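Dimethyl-sulfide monooxygenase (Hyphomicrobium sulfonivorans, PDB 6AK1) oxidises dimethyl sulfide to methanethiol and formaldehyde with NADH, molecular oxygen and an FMN cofactor, the first step in dimethyl sulfide degradation. Local coordinates at residues H25-A30 and Y398-P402; I284-S288 and D410-P414. All blocks are in the same frame, centred on the assembly; numbering follows the deposited sequence.

Contact 1: residues H25-A30 and Y398-P402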
ATOM      1  N   HIS A  25     -14.737  20.599   1.825  1.00 22.89           N
ATOM      2  CA  HIS A  25     -14.255  21.549   2.816  1.00 23.37           C
ATOM      3  C   HIS A  25     -13.350  22.585   2.146  1.00 25.93           C
ATOM      4  O   HIS A  25     -12.601  22.250   1.219  1.00 24.59           O
ATOM      5  CB  HIS A  25     -13.495  20.833   3.930  1.00 19.78           C
ATOM      6  CG  HIS A  25     -13.210  21.702   5.114  1.00 22.37           C
ATOM      7  ND1 HIS A  25     -12.089  22.498   5.199  1.00 25.48           N
ATOM      8  CD2 HIS A  25     -13.914  21.923   6.250  1.00 22.66           C
ATOM      9  CE1 HIS A  25     -12.101  23.154   6.347  1.00 25.28           C
ATOM     10  NE2 HIS A  25     -13.201  22.824   7.001  1.00 26.03           N
ATOM     11  N   PRO A  26     -13.412  23.851   2.565  1.00 25.75           N
ATOM     12  CA  PRO A  26     -12.554  24.875   1.937  1.00 22.40           C
ATOM     13  C   PRO A  26     -11.063  24.566   1.989  1.00 25.29           C
ATOM     14  O   PRO A  26     -10.330  24.983   1.080  1.00 25.82           O
ATOM     15  CB  PRO A  26     -12.893  26.143   2.735  1.00 26.31           C
ATOM     16  CG  PRO A  26     -14.337  25.902   3.239  1.00 26.03           C
ATOM     17  CD  PRO A  26     -14.360  24.428   3.549  1.00 25.38           C
ATOM     18  N   SER A  27     -10.585  23.857   3.020  1.00 21.80           N
ATOM     19  CA  SER A  27      -9.173  23.517   3.140  1.00 24.28           C
ATOM     20  C   SER A  27      -8.737  22.355   2.256  1.00 24.39           C
ATOM     21  O   SER A  27      -7.529  22.166   2.075  1.00 20.45           O
ATOM     22  CB  SER A  27      -8.827  23.164   4.583  1.00 19.70           C
ATOM     23  OG  SER A  27      -9.152  24.246   5.424  1.00 34.81           O
ATOM     24  N   SER A  28      -9.657  21.557   1.726  1.00 23.40           N
ATOM     25  CA  SER A  28      -9.240  20.344   1.035  1.00 24.27           C
ATOM     26  C   SER A  28      -8.777  20.651  -0.381  1.00 23.13           C
ATOM     27  O   SER A  28      -9.469  21.335  -1.144  1.00 21.85           O
ATOM     28  CB  SER A  28     -10.362  19.311   0.990  1.00 21.93           C
ATOM     29  OG  SER A  28      -9.863  18.060   0.535  1.00 22.49           O
ATOM     30  N   GLN A  29      -7.613  20.114  -0.728  1.00 21.08           N
ATOM     31  CA  GLN A  29      -7.141  20.065  -2.105  1.00 21.56           C
ATOM     32  C   GLN A  29      -7.262  18.662  -2.705  1.00 23.18           C
ATOM     33  O   GLN A  29      -6.560  18.340  -3.677  1.00 22.66           O
ATOM     34  CB  GLN A  29      -5.697  20.575  -2.175  1.00 20.67           C
ATOM     35  CG  GLN A  29      -5.543  21.986  -1.618  1.00 20.81           C
ATOM     36  CD  GLN A  29      -4.123  22.484  -1.697  1.00 19.97           C
ATOM     37  OE1 GLN A  29      -3.422  22.212  -2.660  1.00 28.79           O
ATOM     38  NE2 GLN A  29      -3.687  23.200  -0.675  1.00 16.54           N
ATOM     39  N   ALA A  30      -8.159  17.833  -2.164  1.00 18.98           N
ATOM     40  CA  ALA A  30      -8.380  16.500  -2.723  1.00 22.09           C
ATOM     41  C   ALA A  30      -8.721  16.567  -4.202  1.00 22.42           C
ATOM     42  O   ALA A  30      -8.296  15.709  -4.983  1.00 21.59           O
ATOM     43  CB  ALA A  30      -9.500  15.780  -1.971  1.00 18.23           C
ATOM     44  N   TYR A 398      -6.604  10.465   5.181  1.00 23.36           N
ATOM     45  CA  TYR A 398      -6.987  11.855   5.337  1.00 24.61           C
ATOM     46  C   TYR A 398      -8.504  12.016   5.351  1.00 26.46           C
ATOM     47  O   TYR A 398      -9.241  11.250   4.720  1.00 25.53           O
ATOM     48  CB  TYR A 398      -6.355  12.728   4.235  1.00 22.34           C
ATOM     49  CG  TYR A 398      -6.766  12.460   2.793  1.00 22.27           C
ATOM     50  CD1 TYR A 398      -7.931  13.004   2.276  1.00 19.99           C
ATOM     51  CD2 TYR A 398      -5.948  11.733   1.932  1.00 22.67           C
ATOM     52  CE1 TYR A 398      -8.310  12.788   0.964  1.00 21.28           C
ATOM     53  CE2 TYR A 398      -6.309  11.514   0.595  1.00 19.61           C
ATOM     54  CZ  TYR A 398      -7.482  12.046   0.122  1.00 23.70           C
ATOM     55  OH  TYR A 398      -7.857  11.834  -1.189  1.00 27.31           O
ATOM     56  N   ALA A 399      -8.959  13.013   6.111  1.00 23.50           N
ATOM     57  CA  ALA A 399     -10.295  13.559   5.920  1.00 26.57           C
ATOM     58  C   ALA A 399     -10.243  14.752   4.978  1.00 24.36           C
ATOM     59  O   ALA A 399     -11.039  14.850   4.037  1.00 24.03           O
ATOM     60  CB  ALA A 399     -10.905  13.976   7.260  1.00 27.51           C
ATOM     61  N   VAL A 400      -9.302  15.658   5.226  1.00 23.34           N
ATOM     62  CA  VAL A 400      -8.964  16.724   4.293  1.00 24.07           C
ATOM     63  C   VAL A 400      -7.471  16.633   4.021  1.00 23.02           C
ATOM     64  O   VAL A 400      -6.687  16.229   4.882  1.00 25.83           O
ATOM     65  CB  VAL A 400      -9.341  18.130   4.817  1.00 25.28           C
ATOM     66  CG1 VAL A 400     -10.826  18.205   5.130  1.00 25.04           C
ATOM     67  CG2 VAL A 400      -8.520  18.488   6.032  1.00 28.99           C
ATOM     68  N   THR A 401      -7.084  16.987   2.807  1.00 22.59           N
ATOM     69  CA  THR A 401      -5.692  16.907   2.406  1.00 22.68           C
ATOM     70  C   THR A 401      -5.340  18.246   1.777  1.00 20.96           C
ATOM     71  O   THR A 401      -6.165  18.818   1.067  1.00 21.38           O
ATOM     72  CB  THR A 401      -5.458  15.712   1.428  1.00 20.15           C
ATOM     73  OG1 THR A 401      -4.087  15.677   1.010  1.00 21.40           O
ATOM     74  CG2 THR A 401      -6.355  15.820   0.225  1.00 18.95           C
ATOM     75  N   PRO A 402      -4.125  18.765   2.045  1.00 25.78           N
ATOM     76  CA  PRO A 402      -3.039  18.132   2.801  1.00 24.24           C
ATOM     77  C   PRO A 402      -3.080  18.362   4.292  1.00 24.01           C
ATOM     78  O   PRO A 402      -2.105  17.964   4.947  1.00 23.45           O
ATOM     79  CB  PRO A 402      -1.801  18.825   2.251  1.00 20.99           C
ATOM     80  CG  PRO A 402      -2.288  20.245   2.108  1.00 21.50           C
ATOM     81  CD  PRO A 402      -3.682  20.062   1.489  1.00 22.08           C
TER
HETATM   82  O   HOH W   1     -10.681  15.799   1.454  1.00 22.90           O
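One short backbone hydrogen bond, from Gln29 N to Thr401 O at 2.6 Å and nearly straight, ties these two loops together. In its t rotamer His25 turns ND1 onto Ser27 N (3.0 Å) within the type I turn His25-Ser28, while CB rests on Val400 CG1 at 3.9 Å; NE2 goes to Glu298. Ser28, small and also t, folds OG back to accept from Ala30 N (3.2 Å), an ST turn, and reaches Ala399 O through a water. Thr401 divides its branches: CG2 packs 3.8 Å from Ala30 CB, a small methyl that lets it come close, and OG1 hydrogen-bonds Tyr38 OH. The peptide before Pro402 is cis, and Pro402 CD lies in van der Waals contact 3.8 Å from Gln29 NE2, while Gln29 OE1 hydrogen-bonds Arg32. In this TIM barrel the contact joins the loop between strand 6-12 and helix 36-48 to the one linking strand 393-397 to helix 403-418, with Tyr299 of helix 289-300 against Val400 and Met42 of helix 36-48 against Thr401 and Pro402.

Contact 2: residues I284-S288 and D410-P414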
ATOM      1  N   ILE A 284      -7.675  13.172  13.481  1.00 24.22           N
ATOM      2  CA  ILE A 284      -8.102  14.567  13.492  1.00 25.48           C
ATOM      3  C   ILE A 284      -7.572  15.180  14.780  1.00 28.76           C
ATOM      4  O   ILE A 284      -7.928  14.730  15.880  1.00 27.64           O
ATOM      5  CB  ILE A 284      -9.633  14.717  13.417  1.00 26.82           C
ATOM      6  CG1 ILE A 284     -10.255  13.807  12.343  1.00 29.00           C
ATOM      7  CG2 ILE A 284     -10.024  16.195  13.207  1.00 22.54           C
ATOM      8  CD1 ILE A 284     -10.107  14.318  10.931  1.00 28.70           C
ATOM      9  N   THR A 285      -6.739  16.212  14.663  1.00 25.03           N
ATOM     10  CA  THR A 285      -6.118  16.764  15.861  1.00 24.12           C
ATOM     11  C   THR A 285      -6.101  18.292  15.789  1.00 27.23           C
ATOM     12  O   THR A 285      -6.682  18.908  14.886  1.00 25.76           O
ATOM     13  CB  THR A 285      -4.714  16.171  16.067  1.00 19.99           C
ATOM     14  OG1 THR A 285      -4.119  16.759  17.232  1.00 27.60           O
ATOM     15  CG2 THR A 285      -3.830  16.450  14.873  1.00 23.85           C
ATOM     16  N   GLY A 286      -5.414  18.880  16.766  1.00 30.69           N
ATOM     17  CA  GLY A 286      -5.388  20.314  16.984  1.00 27.30           C
ATOM     18  C   GLY A 286      -4.741  20.604  18.328  1.00 29.58           C
ATOM     19  O   GLY A 286      -4.190  19.708  18.975  1.00 26.06           O
ATOM     20  N   ASP A 287      -4.821  21.872  18.747  1.00 27.83           N
ATOM     21  CA  ASP A 287      -4.095  22.277  19.948  1.00 30.29           C
ATOM     22  C   ASP A 287      -4.689  21.698  21.229  1.00 29.44           C
ATOM     23  O   ASP A 287      -3.968  21.572  22.220  1.00 31.09           O
ATOM     24  CB  ASP A 287      -4.044  23.796  20.065  1.00 29.48           C
ATOM     25  CG  ASP A 287      -2.829  24.269  20.855  1.00 31.78           C
ATOM     26  OD1 ASP A 287      -1.796  23.568  20.825  1.00 34.91           O
ATOM     27  OD2 ASP A 287      -2.904  25.327  21.507  1.00 37.92           O
ATOM     28  N   SER A 288      -5.971  21.338  21.232  1.00 27.13           N
ATOM     29  CA  SER A 288      -6.642  20.797  22.405  1.00 30.05           C
ATOM     30  C   SER A 288      -7.636  19.734  21.962  1.00 27.56           C
ATOM     31  O   SER A 288      -7.969  19.624  20.776  1.00 27.48           O
ATOM     32  CB  SER A 288      -7.365  21.901  23.194  1.00 27.24           C
ATOM     33  OG  SER A 288      -8.467  22.392  22.455  1.00 24.83           O
ATOM     34  N   ASP A 410       2.600  19.029  12.543  1.00 24.53           N
ATOM     35  CA  ASP A 410       2.704  20.197  13.418  1.00 26.80           C
ATOM     36  C   ASP A 410       2.380  19.861  14.874  1.00 26.31           C
ATOM     37  O   ASP A 410       3.061  20.334  15.790  1.00 25.50           O
ATOM     38  CB  ASP A 410       1.783  21.313  12.914  1.00 25.41           C
ATOM     39  CG  ASP A 410       2.237  21.877  11.571  1.00 27.05           C
ATOM     40  OD1 ASP A 410       3.388  21.626  11.172  1.00 27.91           O
ATOM     41  OD2 ASP A 410       1.446  22.572  10.915  1.00 28.23           O
ATOM     42  N   TYR A 411       1.333  19.073  15.110  1.00 25.42           N
ATOM     43  CA  TYR A 411       0.798  18.864  16.453  1.00 24.84           C
ATOM     44  C   TYR A 411       1.253  17.566  17.108  1.00 27.82           C
ATOM     45  O   TYR A 411       1.402  17.533  18.331  1.00 30.64           O
ATOM     46  CB  TYR A 411      -0.729  18.848  16.430  1.00 25.02           C
ATOM     47  CG  TYR A 411      -1.427  20.144  16.106  1.00 25.78           C
ATOM     48  CD1 TYR A 411      -1.544  21.145  17.058  1.00 25.12           C
ATOM     49  CD2 TYR A 411      -2.033  20.334  14.869  1.00 24.33           C
ATOM     50  CE1 TYR A 411      -2.208  22.311  16.777  1.00 24.06           C
ATOM     51  CE2 TYR A 411      -2.704  21.500  14.578  1.00 29.50           C
ATOM     52  CZ  TYR A 411      -2.791  22.489  15.547  1.00 29.96           C
ATOM     53  OH  TYR A 411      -3.467  23.659  15.289  1.00 32.43           O
ATOM     54  N   ILE A 412       1.418  16.484  16.348  1.00 21.94           N
ATOM     55  CA  ILE A 412       1.688  15.156  16.914  1.00 22.97           C
ATOM     56  C   ILE A 412       3.175  14.790  16.855  1.00 25.36           C
ATOM     57  O   ILE A 412       3.734  14.325  17.839  1.00 27.16           O
ATOM     58  CB  ILE A 412       0.832  14.078  16.216  1.00 22.42           C
ATOM     59  CG1 ILE A 412      -0.660  14.424  16.287  1.00 22.55           C
ATOM     60  CG2 ILE A 412       1.114  12.710  16.826  1.00 21.59           C
ATOM     61  CD1 ILE A 412      -1.127  14.888  17.665  1.00 22.36           C
ATOM     62  N   VAL A 413       3.815  14.998  15.682  1.00 27.51           N
ATOM     63  CA  VAL A 413       5.235  14.603  15.565  1.00 27.07           C
ATOM     64  C   VAL A 413       6.116  15.199  16.617  1.00 28.22           C
ATOM     65  O   VAL A 413       6.997  14.482  17.130  1.00 28.49           O
ATOM     66  CB  VAL A 413       5.727  14.918  14.110  1.00 28.12           C
ATOM     67  CG1 VAL A 413       7.248  15.027  14.074  1.00 25.70           C
ATOM     68  CG2 VAL A 413       5.270  13.833  13.148  1.00 24.48           C
ATOM     69  N   PRO A 414       5.992  16.482  17.033  1.00 27.40           N
ATOM     70  CA  PRO A 414       6.842  16.971  18.130  1.00 28.76           C
ATOM     71  C   PRO A 414       6.620  16.219  19.428  1.00 31.29           C
ATOM     72  O   PRO A 414       7.581  15.988  20.170  1.00 33.15           O
ATOM     73  CB  PRO A 414       6.443  18.452  18.258  1.00 25.61           C
ATOM     74  CG  PRO A 414       5.886  18.814  16.923  1.00 25.33           C
ATOM     75  CD  PRO A 414       5.132  17.570  16.515  1.00 25.92           C
TER
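Tyr411 dominates this interface, losing 83 Å² to the other segment. Its m rotamer carries the ring off helix 403-418 and lays one face on the backbone at Gly286: Gly286 CA stands 3.6 Å from the ring centroid and only 8° off the ring normal, a CH-pi contact. A CB at Gly286 would point away from the helix and have room, so the ring does not exclude a side chain; glycine fits because the backbone angles here (phi 169°, psi -171°) are ones other residues rarely adopt. Tyr411 CE1 also comes 3.4 Å from Gly286 C, over the same face, and 3.3 Å from Asp287 N.

Thr285, with 53 Å² covered, meets both helix residues. Its OG1 lies 4.1 Å from Tyr411 CB and 3.6 Å from Ile412 CD1, but finds its polar partner in Gly373 O, so the hydroxyl can be buried among apolar groups. Ile412 points sideways at CB yet extends CD1 to Thr285, and its branched aliphatic side chain also packs on Val378 and Leu382 of helix 375-388. The contact thus sets helix 403-418 against the loop from strand 276-284 into helix 289-300, whose start is N-capped by Ser288, with helix 375-388 beside it.

Overall arrangement
Both contacts involve the final beta-alpha unit of the barrel, strand 393-397 with helix 403-418. Contact 1 holds the loop leading into that helix, and contact 2 the helix itself farther along; their centres are 16 Å apart. They touch where Ala399 CB meets Ile284 CD1 at 3.8 Å, as strands 276-284 and 393-397 run side by side. Helix 289-300 also spans them: it begins just after contact 2, and its far end brings Glu298 and Tyr299 to His25. Contact 1 is nearer the probable flavin site, with the Tyr398 side chain about 12 Å from that of Asp58, an FMN ligand by similarity; contact 2 is packing away from that site.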